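Local coordinates for protein malate Synthase (Haloferax volcanii, PDB 3OYZ) that condenses acetyl-CoA with glyoxylate and hydrolyses the malyl-CoA formed, giving malate and CoA in the glyoxylate cycle, with magnesium as cofactor, at residues 10-15 with 270-275; 256-261 with 265-270. All coordinates share one frame; numbering follows the deposited sequence.

Contact 1 (10-15 with 270-275); sequences FVRTFF and SPLPPK. With ACO (acetyl coenzyme *a), chain B.
Arg12 meets Pro271 through its aliphatic part: CG of Arg12 lies 3.8 Å from CG of Pro271, and CD of Arg12 is 4.0 Å from that same ring carbon. The two side chains cross at about a right angle, and the proline ring touches the middle of the arginine chain, short of its charged end. Farther along, CD1 of Leu272 comes to the edge of the guanidinium, near its plane, at 4.1 Å from NH1 of Arg12. The Arg12 chain is extended about chi2 (170°) and then bends at chi3 (-70°), which turns the guanidinium away from the line of the methylenes.

Around this small apolar patch the polar end is held from several directions. NE of Arg12 forms a salt bridge with Asp44, NH1 bonds the carbonyl oxygen of Asn268 near the end of helix 261-269, and NH2 reaches Gln412 of the second subunit. Pro271 packs on Met200 and Leu272 on Tyr420, both of that subunit as well. Three residues on, Phe15 belongs to the coenzyme pocket: its CZ lies 3.4 Å from N1A of acetyl-CoA, and the adenine amino group approaches the ring obliquely.

Arginine suits this place because its methylenes can pack on a proline while its three nitrogens bind elsewhere. Asp44 would balance the buried positive charge, while the two neutral acceptors take up N-H groups; together they would fix the guanidinium's rotation where the barrel's first strand, the loop after its last helix and a neighbouring subunit come together.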
loop_
_atom_site.group_PDB
_atom_site.type_symbol
_atom_site.label_atom_id
_atom_site.label_comp_id
_atom_site.label_asym_id
_atom_site.label_seq_id
_atom_site.Cartn_x
_atom_site.Cartn_y
_atom_site.Cartn_z
ATOM N N PHE A 10 -8.507 -19.517 12.570
ATOM C CA PHE A 10 -7.150 -19.330 12.029
ATOM C C PHE A 10 -6.842 -20.498 11.113
ATOM O O PHE A 10 -7.242 -21.635 11.455
ATOM C CB PHE A 10 -6.098 -19.354 13.140
ATOM C CG PHE A 10 -6.179 -18.189 14.088
ATOM C CD1 PHE A 10 -5.344 -17.093 13.928
ATOM C CD2 PHE A 10 -7.020 -18.225 15.186
ATOM C CE1 PHE A 10 -5.361 -16.029 14.840
ATOM C CE2 PHE A 10 -7.109 -17.128 16.064
ATOM C CZ PHE A 10 -6.272 -16.025 15.883
ATOM N N VAL A 11 -6.096 -20.252 10.034
ATOM C CA VAL A 11 -5.686 -21.247 9.045
ATOM C C VAL A 11 -4.197 -21.012 8.827
ATOM O O VAL A 11 -3.779 -19.945 8.369
ATOM C CB VAL A 11 -6.453 -21.233 7.703
ATOM C CG1 VAL A 11 -5.787 -22.075 6.639
ATOM C CG2 VAL A 11 -7.883 -21.711 7.859
ATOM N N ARG A 12 -3.345 -21.988 9.209
ATOM C CA ARG A 12 -1.902 -21.863 9.034
ATOM C C ARG A 12 -1.470 -22.324 7.675
ATOM O O ARG A 12 -0.496 -21.780 7.146
ATOM C CB ARG A 12 -1.156 -22.771 10.067
ATOM C CG ARG A 12 -1.359 -22.314 11.516
ATOM C CD ARG A 12 -0.806 -23.386 12.491
ATOM N NE ARG A 12 -1.701 -24.537 12.414
ATOM C CZ ARG A 12 -1.461 -25.689 13.052
ATOM N NH1 ARG A 12 -0.351 -25.822 13.777
ATOM N NH2 ARG A 12 -2.377 -26.647 13.020
ATOM N N THR A 13 -2.130 -23.342 7.100
ATOM C CA THR A 13 -1.517 -24.039 5.975
ATOM C C THR A 13 -2.686 -24.323 5.067
ATOM O O THR A 13 -3.735 -24.709 5.568
ATOM C CB THR A 13 -0.929 -25.439 6.459
ATOM O OG1 THR A 13 -1.712 -25.855 7.576
ATOM C CG2 THR A 13 0.407 -25.219 7.105
ATOM N N PHE A 14 -2.480 -24.126 3.773
ATOM C CA PHE A 14 -3.455 -24.273 2.706
ATOM C C PHE A 14 -2.643 -25.085 1.738
ATOM O O PHE A 14 -1.777 -24.544 1.029
ATOM C CB PHE A 14 -3.762 -22.827 2.167
ATOM C CG PHE A 14 -4.712 -22.751 1.003
ATOM C CD1 PHE A 14 -6.075 -22.549 1.189
ATOM C CD2 PHE A 14 -4.209 -22.699 -0.279
ATOM C CE1 PHE A 14 -6.944 -22.460 0.107
ATOM C CE2 PHE A 14 -5.046 -22.555 -1.357
ATOM C CZ PHE A 14 -6.419 -22.418 -1.191
ATOM N N PHE A 15 -2.892 -26.397 1.657
ATOM C CA PHE A 15 -1.989 -27.260 0.844
ATOM C C PHE A 15 -2.625 -27.770 -0.422
ATOM O O PHE A 15 -3.645 -28.419 -0.286
ATOM C CB PHE A 15 -1.782 -28.537 1.711
ATOM C CG PHE A 15 -0.885 -29.614 1.119
ATOM C CD1 PHE A 15 0.228 -29.305 0.357
ATOM C CD2 PHE A 15 -1.090 -30.962 1.491
ATOM C CE1 PHE A 15 1.069 -30.329 -0.196
ATOM C CE2 PHE A 15 -0.251 -32.001 0.989
ATOM C CZ PHE A 15 0.850 -31.671 0.169
ATOM N N SER A 270 5.685 -22.560 12.163
ATOM C CA SER A 270 6.133 -21.177 12.171
ATOM C C SER A 270 5.311 -20.178 12.997
ATOM O O SER A 270 5.935 -19.399 13.699
ATOM C CB SER A 270 6.291 -20.626 10.754
ATOM O OG SER A 270 6.269 -19.201 10.866
ATOM N N PRO A 271 3.961 -20.174 12.949
ATOM C CA PRO A 271 3.358 -19.089 13.726
ATOM C C PRO A 271 3.071 -19.408 15.192
ATOM O O PRO A 271 2.576 -18.545 15.917
ATOM C CB PRO A 271 2.004 -18.895 13.021
ATOM C CG PRO A 271 1.657 -20.277 12.508
ATOM C CD PRO A 271 2.992 -20.726 11.979
ATOM N N LEU A 272 3.341 -20.647 15.598
ATOM C CA LEU A 272 3.314 -21.086 16.987
ATOM C C LEU A 272 4.386 -20.356 17.795
ATOM O O LEU A 272 5.525 -20.212 17.372
ATOM C CB LEU A 272 3.431 -22.612 17.055
ATOM C CG LEU A 272 2.319 -23.393 16.336
ATOM C CD1 LEU A 272 2.519 -24.871 16.527
ATOM C CD2 LEU A 272 0.887 -23.036 16.716
ATOM N N PRO A 273 4.024 -19.817 18.958
ATOM C CA PRO A 273 5.087 -19.144 19.697
ATOM C C PRO A 273 6.191 -20.105 20.200
ATOM O O PRO A 273 5.979 -21.309 20.273
ATOM C CB PRO A 273 4.334 -18.435 20.828
ATOM C CG PRO A 273 2.998 -19.108 20.942
ATOM C CD PRO A 273 2.726 -19.842 19.663
ATOM N N PRO A 274 7.400 -19.613 20.491
ATOM C CA PRO A 274 8.444 -20.562 20.871
ATOM C C PRO A 274 8.306 -21.237 22.264
ATOM O O PRO A 274 7.570 -20.772 23.158
ATOM C CB PRO A 274 9.724 -19.709 20.793
ATOM C CG PRO A 274 9.334 -18.508 19.923
ATOM C CD PRO A 274 7.947 -18.247 20.434
ATOM N N LYS A 275 9.009 -22.370 22.380
ATOM C CA LYS A 275 9.148 -23.125 23.642
ATOM C C LYS A 275 9.756 -22.238 24.729
ATOM O O LYS A 275 9.158 -22.022 25.788
ATOM C CB LYS A 275 9.943 -24.430 23.450
ATOM C CG LYS A 275 10.305 -24.796 21.991
ATOM C CD LYS A 275 10.093 -26.282 21.669
ATOM C CE LYS A 275 11.335 -26.867 21.014
ATOM N NZ LYS A 275 10.991 -27.675 19.810
HETATM N N1A ACO B . 0.381 -33.396 -2.723
HETATM C C2A ACO B . 0.507 -34.699 -2.405
HETATM N N3A ACO B . 1.716 -35.287 -2.369
HETATM C C4A ACO B . 2.868 -34.631 -2.665
HETATM C C5A ACO B . 2.759 -33.198 -3.015
HETATM C C6A ACO B . 1.414 -32.595 -3.070
HETATM N N6A ACO B . 1.356 -31.289 -3.444
HETATM N N7A ACO B . 3.994 -32.748 -3.270
HETATM C C8A ACO B . 4.832 -33.801 -3.121
HETATM N N9A ACO B . 4.178 -34.898 -2.716
HETATM C C1B ACO B . 4.846 -36.210 -2.439
HETATM C C2B ACO B . 5.941 -36.402 -3.480
HETATM O O2B ACO B . 5.368 -36.991 -4.647
HETATM C C3B ACO B . 6.943 -37.284 -2.762
HETATM O O3B ACO B . 6.333 -38.576 -2.840
HETATM P P3B ACO B . 7.110 -40.026 -2.742
HETATM O O7A ACO B . 6.739 -40.391 -1.314
HETATM O O8A ACO B . 8.537 -39.609 -3.031
HETATM O O9A ACO B . 6.535 -40.908 -3.827
HETATM C C4B ACO B . 6.865 -36.759 -1.338
HETATM O O4B ACO B . 5.536 -36.244 -1.176
HETATM C C5B ACO B . 7.838 -35.609 -1.106
HETATM O O5B ACO B . 7.846 -34.824 -2.299
HETATM P P1A ACO B . 8.950 -33.693 -2.575
HETATM O O1A ACO B . 10.336 -34.208 -2.794
HETATM O O2A ACO B . 8.820 -32.766 -1.401
HETATM O O3A ACO B . 8.572 -32.866 -3.893
HETATM P P2A ACO B . 8.764 -33.467 -5.366
HETATM O O4A ACO B . 8.220 -34.839 -5.131
HETATM O O5A ACO B . 10.100 -32.974 -5.881
HETATM O O6A ACO B . 7.727 -32.669 -6.332
HETATM C CBP ACO B . 6.268 -30.819 -7.040
HETATM C CCP ACO B . 7.605 -31.240 -6.419
HETATM C CDP ACO B . 6.118 -31.389 -8.449
HETATM C CEP ACO B . 6.299 -29.301 -7.163
HETATM C CAP ACO B . 5.059 -31.308 -6.232
HETATM O OAP ACO B . 5.371 -30.973 -4.887
HETATM C C9P ACO B . 3.750 -30.639 -6.598
HETATM O O9P ACO B . 3.197 -30.909 -7.669
HETATM N N8P ACO B . 3.273 -29.740 -5.720
HETATM C C7P ACO B . 2.010 -29.070 -6.001
HETATM C C6P ACO B . 2.113 -28.004 -7.103
HETATM C C5P ACO B . 0.797 -27.249 -7.049
HETATM O O5P ACO B . -0.051 -27.560 -6.214
HETATM N N4P ACO B . 0.680 -26.235 -7.904
HETATM C C3P ACO B . -0.474 -25.357 -7.990
HETATM C C2P ACO B . -0.601 -24.462 -6.754
HETATM S S1P ACO B . 0.373 -23.079 -7.270
HETATM C C ACO B . -0.529 -22.102 -8.302
HETATM O O ACO B . -1.548 -22.469 -8.855
HETATM C CH3 ACO B . 0.013 -20.732 -8.570
#

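Contact 2 (256-261 with 265-270); sequences IWSLTP and VEANTS. With ACO (acetyl coenzyme *a), chain B; PYR (pyruvic acid), chain C.
The last beta-alpha unit of the TIM barrel turns here from strand 255-258 into helix 261-269, and the turn lines the acetyl-CoA pocket. Ala267 of the helix faces the strand: its CB sits 3.5 Å from CG2 of Ile256, tighter than usual for two carbons, and 3.9 Å from OG of Ser258. With CG1 anti to the backbone nitrogen (chi1 -171°), CG2 of Ile256 sits between the backbone N and the carbonyl carbon, and it is this branch that meets the alanine. Alanine fits so close a passage between helix and strand, and Tyr241 and Met245 of helix 238-249 pack on it too. The Ser258 hydroxyl is hydrogen-bonded to Tyr241.

At the helix start, Thr260 is the N-cap and its OG1 bonds N of Gln263. Proline is well placed at 261, in the first turn, where no amide hydrogen is needed; its carbonyl oxygen receives N of Val265 at 3.3 Å with an N-H...O angle of 155°. Near the other end, OG1 of Thr269 turns back onto O of Val265 at 2.8 Å.

The end of the strand and the loop after it serve the ligands. O of Leu259 accepts N8P of acetyl-CoA at 3.0 Å and N6A at 3.1 Å, with a weak third bond from OAP. The CB of Trp257 is directed away from the helix, and one face of its indole carries the pyruvate methyl, CB, 3.2 Å from CH2 of Trp257 and offset toward the rim.

One carbonyl thus binds both pantetheine and adenine, which the coenzyme's bent shape brings together, while the indole presents an apolar surface to pyruvate, which occupies the glyoxylate site.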
loop_
_atom_site.group_PDB
_atom_site.type_symbol
_atom_site.label_atom_id
_atom_site.label_comp_id
_atom_site.label_asym_id
_atom_site.label_seq_id
_atom_site.Cartn_x
_atom_site.Cartn_y
_atom_site.Cartn_z
ATOM N N ILE A 256 -0.450 -19.608 5.036
ATOM C CA ILE A 256 0.344 -19.544 3.818
ATOM C C ILE A 256 0.049 -20.758 2.980
ATOM O O ILE A 256 -0.321 -21.774 3.528
ATOM C CB ILE A 256 1.888 -19.327 4.035
ATOM C CG1 ILE A 256 2.620 -19.061 2.706
ATOM C CG2 ILE A 256 2.478 -20.574 4.832
ATOM C CD1 ILE A 256 4.031 -18.444 2.848
ATOM N N TRP A 257 0.189 -20.654 1.662
ATOM C CA TRP A 257 -0.010 -21.802 0.783
ATOM C C TRP A 257 1.210 -22.751 1.009
ATOM O O TRP A 257 2.313 -22.275 1.264
ATOM C CB TRP A 257 0.065 -21.304 -0.642
ATOM C CG TRP A 257 -0.567 -22.103 -1.730
ATOM C CD1 TRP A 257 -0.207 -23.383 -2.173
ATOM C CD2 TRP A 257 -1.597 -21.638 -2.611
ATOM N NE1 TRP A 257 -1.043 -23.743 -3.211
ATOM C CE2 TRP A 257 -1.883 -22.690 -3.511
ATOM C CE3 TRP A 257 -2.358 -20.442 -2.685
ATOM C CZ2 TRP A 257 -2.873 -22.573 -4.492
ATOM C CZ3 TRP A 257 -3.353 -20.334 -3.622
ATOM C CH2 TRP A 257 -3.602 -21.388 -4.548
ATOM N N SER A 258 0.972 -24.058 0.947
ATOM C CA SER A 258 2.036 -25.078 1.030
ATOM C C SER A 258 2.044 -25.902 -0.227
ATOM O O SER A 258 0.971 -26.241 -0.707
ATOM C CB SER A 258 1.763 -25.972 2.233
ATOM O OG SER A 258 2.215 -25.213 3.309
ATOM N N LEU A 259 3.204 -26.149 -0.840
ATOM C CA LEU A 259 3.201 -26.847 -2.135
ATOM C C LEU A 259 3.646 -28.313 -1.913
ATOM O O LEU A 259 3.503 -29.171 -2.791
ATOM C CB LEU A 259 4.127 -26.162 -3.156
ATOM C CG LEU A 259 3.626 -24.748 -3.512
ATOM C CD1 LEU A 259 4.625 -24.073 -4.383
ATOM C CD2 LEU A 259 2.293 -24.988 -4.235
ATOM N N THR A 260 4.286 -28.558 -0.774
ATOM C CA THR A 260 4.869 -29.891 -0.531
ATOM C C THR A 260 4.598 -30.349 0.890
ATOM O O THR A 260 4.368 -29.535 1.795
ATOM C CB THR A 260 6.416 -29.895 -0.738
ATOM O OG1 THR A 260 7.052 -29.119 0.287
ATOM C CG2 THR A 260 6.848 -29.361 -2.094
ATOM N N PRO A 261 4.784 -31.673 1.158
ATOM C CA PRO A 261 4.518 -32.043 2.556
ATOM C C PRO A 261 5.510 -31.379 3.505
ATOM O O PRO A 261 5.186 -31.076 4.654
ATOM C CB PRO A 261 4.640 -33.590 2.539
ATOM C CG PRO A 261 4.135 -33.926 1.132
ATOM C CD PRO A 261 4.787 -32.842 0.244
ATOM N N VAL A 265 4.739 -28.918 7.077
ATOM C CA VAL A 265 5.273 -29.024 8.436
ATOM C C VAL A 265 5.833 -27.672 8.825
ATOM O O VAL A 265 5.573 -27.199 9.912
ATOM C CB VAL A 265 6.417 -30.088 8.580
ATOM C CG1 VAL A 265 7.020 -30.004 10.018
ATOM C CG2 VAL A 265 5.873 -31.501 8.286
ATOM N N GLU A 266 6.685 -27.071 8.004
ATOM C CA GLU A 266 7.251 -25.752 8.367
ATOM C C GLU A 266 6.175 -24.684 8.660
ATOM O O GLU A 266 6.179 -23.980 9.675
ATOM C CB GLU A 266 8.128 -25.254 7.217
ATOM C CG GLU A 266 9.454 -26.003 7.132
ATOM C CD GLU A 266 10.463 -25.575 8.217
ATOM O OE1 GLU A 266 10.432 -24.415 8.683
ATOM O OE2 GLU A 266 11.289 -26.401 8.646
ATOM N N ALA A 267 5.167 -24.641 7.794
ATOM C CA ALA A 267 4.167 -23.587 7.916
ATOM C C ALA A 267 3.247 -23.891 9.088
ATOM O O ALA A 267 2.683 -22.977 9.669
ATOM C CB ALA A 267 3.359 -23.459 6.583
ATOM N N ASN A 268 3.085 -25.144 9.497
ATOM C CA ASN A 268 2.308 -25.456 10.729
ATOM C C ASN A 268 2.973 -25.025 12.026
ATOM O O ASN A 268 2.311 -24.699 13.034
ATOM C CB ASN A 268 1.952 -26.947 10.830
ATOM C CG ASN A 268 0.645 -27.298 10.168
ATOM O OD1 ASN A 268 -0.266 -26.458 10.070
ATOM N ND2 ASN A 268 0.554 -28.533 9.656
ATOM N N THR A 269 4.292 -24.961 11.993
ATOM C CA THR A 269 5.073 -24.648 13.195
ATOM C C THR A 269 5.418 -23.181 13.301
ATOM O O THR A 269 5.466 -22.612 14.388
ATOM C CB THR A 269 6.504 -25.315 13.127
ATOM O OG1 THR A 269 6.413 -26.610 12.533
ATOM C CG2 THR A 269 7.103 -25.433 14.486
ATOM N N SER A 270 5.685 -22.560 12.163
ATOM C CA SER A 270 6.133 -21.177 12.171
ATOM C C SER A 270 5.311 -20.178 12.997
ATOM O O SER A 270 5.935 -19.399 13.699
ATOM C CB SER A 270 6.291 -20.626 10.754
ATOM O OG SER A 270 6.269 -19.201 10.866
HETATM N N1A ACO B . 0.381 -33.396 -2.723
HETATM C C2A ACO B . 0.507 -34.699 -2.405
HETATM N N3A ACO B . 1.716 -35.287 -2.369
HETATM C C4A ACO B . 2.868 -34.631 -2.665
HETATM C C5A ACO B . 2.759 -33.198 -3.015
HETATM C C6A ACO B . 1.414 -32.595 -3.070
HETATM N N6A ACO B . 1.356 -31.289 -3.444
HETATM N N7A ACO B . 3.994 -32.748 -3.270
HETATM C C8A ACO B . 4.832 -33.801 -3.121
HETATM N N9A ACO B . 4.178 -34.898 -2.716
HETATM C C1B ACO B . 4.846 -36.210 -2.439
HETATM C C2B ACO B . 5.941 -36.402 -3.480
HETATM O O2B ACO B . 5.368 -36.991 -4.647
HETATM C C3B ACO B . 6.943 -37.284 -2.762
HETATM O O3B ACO B . 6.333 -38.576 -2.840
HETATM P P3B ACO B . 7.110 -40.026 -2.742
HETATM O O7A ACO B . 6.739 -40.391 -1.314
HETATM O O8A ACO B . 8.537 -39.609 -3.031
HETATM O O9A ACO B . 6.535 -40.908 -3.827
HETATM C C4B ACO B . 6.865 -36.759 -1.338
HETATM O O4B ACO B . 5.536 -36.244 -1.176
HETATM C C5B ACO B . 7.838 -35.609 -1.106
HETATM O O5B ACO B . 7.846 -34.824 -2.299
HETATM P P1A ACO B . 8.950 -33.693 -2.575
HETATM O O1A ACO B . 10.336 -34.208 -2.794
HETATM O O2A ACO B . 8.820 -32.766 -1.401
HETATM O O3A ACO B . 8.572 -32.866 -3.893
HETATM P P2A ACO B . 8.764 -33.467 -5.366
HETATM O O4A ACO B . 8.220 -34.839 -5.131
HETATM O O5A ACO B . 10.100 -32.974 -5.881
HETATM O O6A ACO B . 7.727 -32.669 -6.332
HETATM C CBP ACO B . 6.268 -30.819 -7.040
HETATM C CCP ACO B . 7.605 -31.240 -6.419
HETATM C CDP ACO B . 6.118 -31.389 -8.449
HETATM C CEP ACO B . 6.299 -29.301 -7.163
HETATM C CAP ACO B . 5.059 -31.308 -6.232
HETATM O OAP ACO B . 5.371 -30.973 -4.887
HETATM C C9P ACO B . 3.750 -30.639 -6.598
HETATM O O9P ACO B . 3.197 -30.909 -7.669
HETATM N N8P ACO B . 3.273 -29.740 -5.720
HETATM C C7P ACO B . 2.010 -29.070 -6.001
HETATM C C6P ACO B . 2.113 -28.004 -7.103
HETATM C C5P ACO B . 0.797 -27.249 -7.049
HETATM O O5P ACO B . -0.051 -27.560 -6.214
HETATM N N4P ACO B . 0.680 -26.235 -7.904
HETATM C C3P ACO B . -0.474 -25.357 -7.990
HETATM C C2P ACO B . -0.601 -24.462 -6.754
HETATM S S1P ACO B . 0.373 -23.079 -7.270
HETATM C C ACO B . -0.529 -22.102 -8.302
HETATM O O ACO B . -1.548 -22.469 -8.855
HETATM C CH3 ACO B . 0.013 -20.732 -8.570
HETATM C C PYR C . -1.250 -18.366 -8.350
HETATM O O PYR C . -1.704 -17.936 -9.464
HETATM O OXT PYR C . -0.306 -17.780 -7.704
HETATM C CA PYR C . -1.927 -19.441 -7.772
HETATM O O3 PYR C . -2.968 -19.953 -8.365
HETATM C CB PYR C . -1.515 -19.951 -6.442
#

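Overall arrangement
From the N terminus the chain passes through 10-15 into strand 13-18, the barrel's first, and makes most of the domain before strand 255-258 and helix 261-269. Contact 2 closes a short loop between these two elements; just beyond, contact 1 closes a long one, back to the chain's beginning, with contact 2 wholly within it. Ser270 belongs to both. Strands 13-18 and 255-258, the first and last of the barrel, are sheet neighbours, and the two contacts meet across them: O of Phe14 and N of Ser258 are 2.8 Å apart, probably hydrogen-bonded, and Thr13 packs on Ala267. Both contacts touch acetyl-CoA and the second subunit.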